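Local coordinates for protein lipase (Penicillium expansum, PDB 3G7N) that hydrolyses triacylglycerols, acting as a secreted alkaline lipase of the alpha/beta hydrolase fold that releases free fatty acids, at residues His241-Phe245 with Gly246-Leu250; Ser104-His107 with Asp108-Thr112. All coordinates share one frame; numbering follows the deposited sequence.

Contact 1 of 2, residues His241-Phe245 with Gly246-Leu250; sequences HIASF and GVVML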
loop_
_atom_site.group_PDB
_atom_site.type_symbol
_atom_site.label_atom_id
_atom_site.label_comp_id
_atom_site.label_asym_id
_atom_site.label_seq_id
_atom_site.Cartn_x
_atom_site.Cartn_y
_atom_site.Cartn_z
ATOM N N HIS A 241 9.730 1.457 11.921
ATOM C CA HIS A 241 9.126 1.889 10.671
ATOM C C HIS A 241 9.879 1.360 9.466
ATOM O O HIS A 241 9.307 1.266 8.373
ATOM C CB HIS A 241 9.006 3.414 10.591
ATOM C CG HIS A 241 8.204 3.886 9.417
ATOM N ND1 HIS A 241 6.929 3.423 9.154
ATOM C CD2 HIS A 241 8.509 4.727 8.401
ATOM C CE1 HIS A 241 6.475 4.000 8.051
ATOM N NE2 HIS A 241 7.403 4.806 7.581
ATOM N N ILE A 242 11.191 1.179 9.586
ATOM C CA ILE A 242 12.038 0.819 8.447
ATOM C C ILE A 242 11.864 -0.645 8.012
ATOM O O ILE A 242 12.400 -1.059 6.971
ATOM C CB ILE A 242 13.549 1.109 8.760
ATOM C CG1 ILE A 242 14.389 1.183 7.484
ATOM C CG2 ILE A 242 14.126 0.084 9.710
ATOM C CD1 ILE A 242 15.613 2.056 7.630
ATOM N N ALA A 243 11.178 -1.444 8.817
ATOM C CA ALA A 243 11.068 -2.875 8.515
ATOM C C ALA A 243 9.614 -3.286 8.411
ATOM O O ALA A 243 8.741 -2.733 9.073
ATOM C CB ALA A 243 11.787 -3.710 9.589
ATOM N N SER A 244 9.380 -4.338 7.634
ATOM C CA SER A 244 8.056 -4.955 7.582
ATOM C C SER A 244 8.194 -6.439 7.273
ATOM O O SER A 244 8.939 -6.817 6.381
ATOM C CB SER A 244 7.224 -4.293 6.482
ATOM O OG SER A 244 5.840 -4.486 6.741
ATOM N N PHE A 245 7.545 -7.275 8.085
ATOM C CA PHE A 245 7.548 -8.731 7.863
ATOM C C PHE A 245 8.931 -9.270 7.559
ATOM O O PHE A 245 9.107 -10.097 6.664
ATOM C CB PHE A 245 6.496 -9.137 6.832
ATOM C CG PHE A 245 5.114 -8.785 7.254
ATOM C CD1 PHE A 245 4.416 -9.594 8.146
ATOM C CD2 PHE A 245 4.644 -7.505 7.005
ATOM C CE1 PHE A 245 3.240 -9.125 8.759
ATOM C CE2 PHE A 245 3.499 -7.048 7.588
ATOM C CZ PHE A 245 2.822 -7.821 8.514
ATOM N N GLY A 246 9.900 -8.839 8.351
ATOM C CA GLY A 246 11.228 -9.433 8.316
ATOM C C GLY A 246 12.162 -8.791 7.301
ATOM O O GLY A 246 13.312 -9.198 7.172
ATOM N N VAL A 247 11.689 -7.757 6.603
ATOM C CA VAL A 247 12.492 -7.084 5.580
ATOM C C VAL A 247 12.780 -5.650 5.998
ATOM O O VAL A 247 11.848 -4.858 6.189
ATOM C CB VAL A 247 11.737 -7.054 4.234
ATOM C CG1 VAL A 247 12.568 -6.329 3.184
ATOM C CG2 VAL A 247 11.349 -8.482 3.792
ATOM N N VAL A 248 14.053 -5.291 6.097
ATOM C CA VAL A 248 14.441 -3.903 6.304
ATOM C C VAL A 248 14.541 -3.229 4.945
ATOM O O VAL A 248 15.188 -3.737 4.027
ATOM C CB VAL A 248 15.804 -3.812 7.034
ATOM C CG1 VAL A 248 16.321 -2.385 7.089
ATOM C CG2 VAL A 248 15.712 -4.452 8.433
ATOM N N MET A 249 13.763 -2.174 4.748
ATOM C CA MET A 249 13.719 -1.517 3.453
ATOM C C MET A 249 15.109 -1.165 2.960
ATOM O O MET A 249 15.940 -0.673 3.737
ATOM C CB MET A 249 12.827 -0.274 3.499
ATOM C CG MET A 249 11.358 -0.579 3.776
ATOM S SD MET A 249 10.589 -1.649 2.532
ATOM C CE MET A 249 9.979 -2.994 3.533
ATOM N N LEU A 250 15.323 -1.360 1.658
ATOM C CA LEU A 250 16.593 -1.170 0.968
ATOM C C LEU A 250 17.582 -2.317 1.079
ATOM O O LEU A 250 18.571 -2.332 0.334
ATOM C CB LEU A 250 17.258 0.162 1.320
ATOM C CG LEU A 250 16.650 1.390 0.672
ATOM C CD1 LEU A 250 17.204 2.652 1.345
ATOM C CD2 LEU A 250 16.935 1.404 -0.819
#
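A beta hairpin with a two-residue loop, F245-G246, begins two residues after the charge-relay histidine of this lipase, H241. Strands 243-244 and 247-248 run antiparallel, joined by a type I' turn from S244 to V247. S244 and V247 form the hydrogen-bonded pair that closes the turn. S244 N donates to V247 O at 2.9 Å, and V247 N returns the bond to S244 O, also at 2.9 Å. A243 and V248 form the non-hydrogen-bonded pair, and A243 CB meets V248 CG2 at 4.2 Å. I242, just before the strand, extends this contact: its CG1 lies 4.1 Å from V248 CG1. I242 CG1 is placed there by a torsion that sets it opposite the backbone N (chi1 -161°).

S244 and V247 point to the other face and are buried; buried M249 reaches the same side from beyond the strand. There V247 touches H12 of helix 8-23, and S244 OG bonds to N160. H241 NE2 bonds to the nucleophile S132 and its ND1 to D188. In the turn, G246 has phi 88°; a CB there would clash with F245 O. At the open end M249 CG lies 3.4 Å from I242 O; beyond it, bends at chi2 and chi3 bring CE to 4.2 Å from S244 CB. M249 N donates to I242 O at 2.8 Å, in an almost straight bond of 171°.

Contact 2 of 2, residues Ser104-His107 with Asp108-Thr112; sequences SAVH and DTIIT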
loop_
_atom_site.group_PDB
_atom_site.type_symbol
_atom_site.label_atom_id
_atom_site.label_comp_id
_atom_site.label_asym_id
_atom_site.label_seq_id
_atom_site.Cartn_x
_atom_site.Cartn_y
_atom_site.Cartn_z
ATOM N N SER A 104 -2.823 11.384 -7.746
ATOM C CA SER A 104 -3.495 11.932 -8.914
ATOM C C SER A 104 -2.506 12.291 -10.010
ATOM O O SER A 104 -2.833 12.193 -11.192
ATOM C CB SER A 104 -4.332 13.151 -8.514
ATOM O OG SER A 104 -3.502 14.243 -8.179
ATOM N N ALA A 105 -1.273 12.582 -9.629
ATOM C CA ALA A 105 -0.217 12.877 -10.603
ATOM C C ALA A 105 0.113 11.665 -11.475
ATOM O O ALA A 105 0.500 11.835 -12.632
ATOM C CB ALA A 105 1.034 13.399 -9.921
ATOM N N VAL A 106 0.023 10.460 -10.903
ATOM C CA VAL A 106 0.452 9.237 -11.592
ATOM C C VAL A 106 -0.703 8.337 -11.978
ATOM O O VAL A 106 -0.505 7.364 -12.715
ATOM C CB VAL A 106 1.479 8.431 -10.758
ATOM C CG1 VAL A 106 2.768 9.240 -10.549
ATOM C CG2 VAL A 106 0.885 7.997 -9.412
ATOM N N HIS A 107 -1.908 8.675 -11.529
ATOM C CA HIS A 107 -3.076 7.823 -11.688
ATOM C C HIS A 107 -3.291 7.401 -13.135
ATOM O O HIS A 107 -3.479 6.222 -13.425
ATOM C CB HIS A 107 -4.316 8.556 -11.158
ATOM C CG HIS A 107 -5.587 7.783 -11.293
ATOM N ND1 HIS A 107 -6.523 8.021 -12.281
ATOM C CD2 HIS A 107 -6.138 6.866 -10.468
ATOM C CE1 HIS A 107 -7.565 7.230 -12.092
ATOM N NE2 HIS A 107 -7.365 6.535 -10.982
ATOM N N ASP A 108 -3.398 8.372 -14.040
ATOM C CA ASP A 108 -3.765 8.042 -15.419
ATOM C C ASP A 108 -2.681 7.207 -16.110
ATOM O O ASP A 108 -3.002 6.276 -16.848
ATOM C CB ASP A 108 -4.055 9.300 -16.248
ATOM C CG ASP A 108 -5.371 9.957 -15.884
ATOM O OD1 ASP A 108 -6.322 9.237 -15.535
ATOM O OD2 ASP A 108 -5.557 11.119 -16.311
ATOM N N THR A 109 -1.418 7.502 -15.820
ATOM C CA THR A 109 -0.318 6.706 -16.342
ATOM C C THR A 109 -0.411 5.256 -15.874
ATOM O O THR A 109 -0.254 4.334 -16.671
ATOM C CB THR A 109 1.026 7.309 -15.932
ATOM O OG1 THR A 109 1.097 8.659 -16.414
ATOM C CG2 THR A 109 2.176 6.522 -16.533
ATOM N N ILE A 110 -0.687 5.052 -14.592
ATOM C CA ILE A 110 -0.782 3.707 -14.045
ATOM C C ILE A 110 -1.997 2.975 -14.622
ATOM O O ILE A 110 -1.863 1.832 -15.071
ATOM C CB ILE A 110 -0.839 3.760 -12.510
ATOM C CG1 ILE A 110 0.517 4.204 -11.967
ATOM C CG2 ILE A 110 -1.223 2.412 -11.952
ATOM C CD1 ILE A 110 0.548 4.512 -10.477
ATOM N N ILE A 111 -3.174 3.604 -14.621
ATOM C CA ILE A 111 -4.356 2.959 -15.179
ATOM C C ILE A 111 -4.140 2.562 -16.649
ATOM O O ILE A 111 -4.512 1.470 -17.068
ATOM C CB ILE A 111 -5.621 3.851 -15.022
ATOM C CG1 ILE A 111 -5.914 4.122 -13.540
ATOM C CG2 ILE A 111 -6.818 3.197 -15.686
ATOM C CD1 ILE A 111 -6.123 2.891 -12.685
ATOM N N THR A 112 -3.521 3.442 -17.417
ATOM C CA THR A 112 -3.249 3.156 -18.827
ATOM C C THR A 112 -2.352 1.936 -19.003
ATOM O O THR A 112 -2.621 1.063 -19.822
ATOM C CB THR A 112 -2.628 4.380 -19.524
ATOM O OG1 THR A 112 -3.584 5.448 -19.522
ATOM C CG2 THR A 112 -2.273 4.065 -20.977
HETATM O O HOH W 1 -3.115 11.294 -13.610
HETATM O O HOH W 2 -0.680 10.307 -14.823
#
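V106 and H107 bond to I110 and I111 one helical turn on, through backbone bonds I110 N to V106 O at 3.0 Å and I111 N to H107 O at 2.9 Å. One turn earlier, waters replace the direct bonds. One water donates to S104 O and accepts from D108 N; a second links A105 O and T109 N in the same way. The backbone at V106 departs from regular helix values (phi -110°), which fits this hydrated opening.

H107 carries the side-chain contact. With CG opposite the backbone N (chi1 179°), the ring lies where I111 can cover one face and D108 can meet its edge. I111 CG1 sits almost straight over the face, 3.9 Å from the H107 ring centroid. This is a CH-pi contact. D108 OD1 comes to the ring edge near its plane and accepts a weak bond from H107 ND1 at 3.5 Å. The carboxylate plane is turned 55° from the ring. The stronger hydrogen bond of D108 OD1 is to S85 OG, which helps to fix the carboxylate. Replacing H107 by alanine removes the ring, and I111 CG1 would probably lose the face it packs on, D108 OD1 its weak N-H partner.

V106 and I110 lie side by side, with V106 CG2 3.7 Å from I110 CD1. Both side chains touch I38 of strand 32-40. Further along, T112 OG1 and T112 N reach D108 O from opposite faces of its carbonyl plane; the hydroxyl bond is 2.9 Å. H107 and I111 pack on helix 133-148, while I110 reaches strand 57-62. The arrangement is that of a helix laid on the central sheet of an alpha/beta hydrolase, its i to i+4 side chains facing sheet and neighbouring helix.

Contact 2 comes first along the chain, within helix 97-120, and contact 1 follows near the C-terminal end. Their centres are 27 Å apart and their nearest atoms about 18 Å apart, so they do not touch. They lie on opposite sides of the chain's centre. Contact 2 packs on strands 32-40 and 57-62 of the large mixed sheet. Contact 1 is a separate two-stranded hairpin that rests on helix 8-23. The nucleophile S132 follows strand 125-131 of the large sheet, ahead of helix 133-148, on which contact 2 packs. Contact 1 begins with the triad histidine, while contact 2 is framework packing away from the catalytic residues.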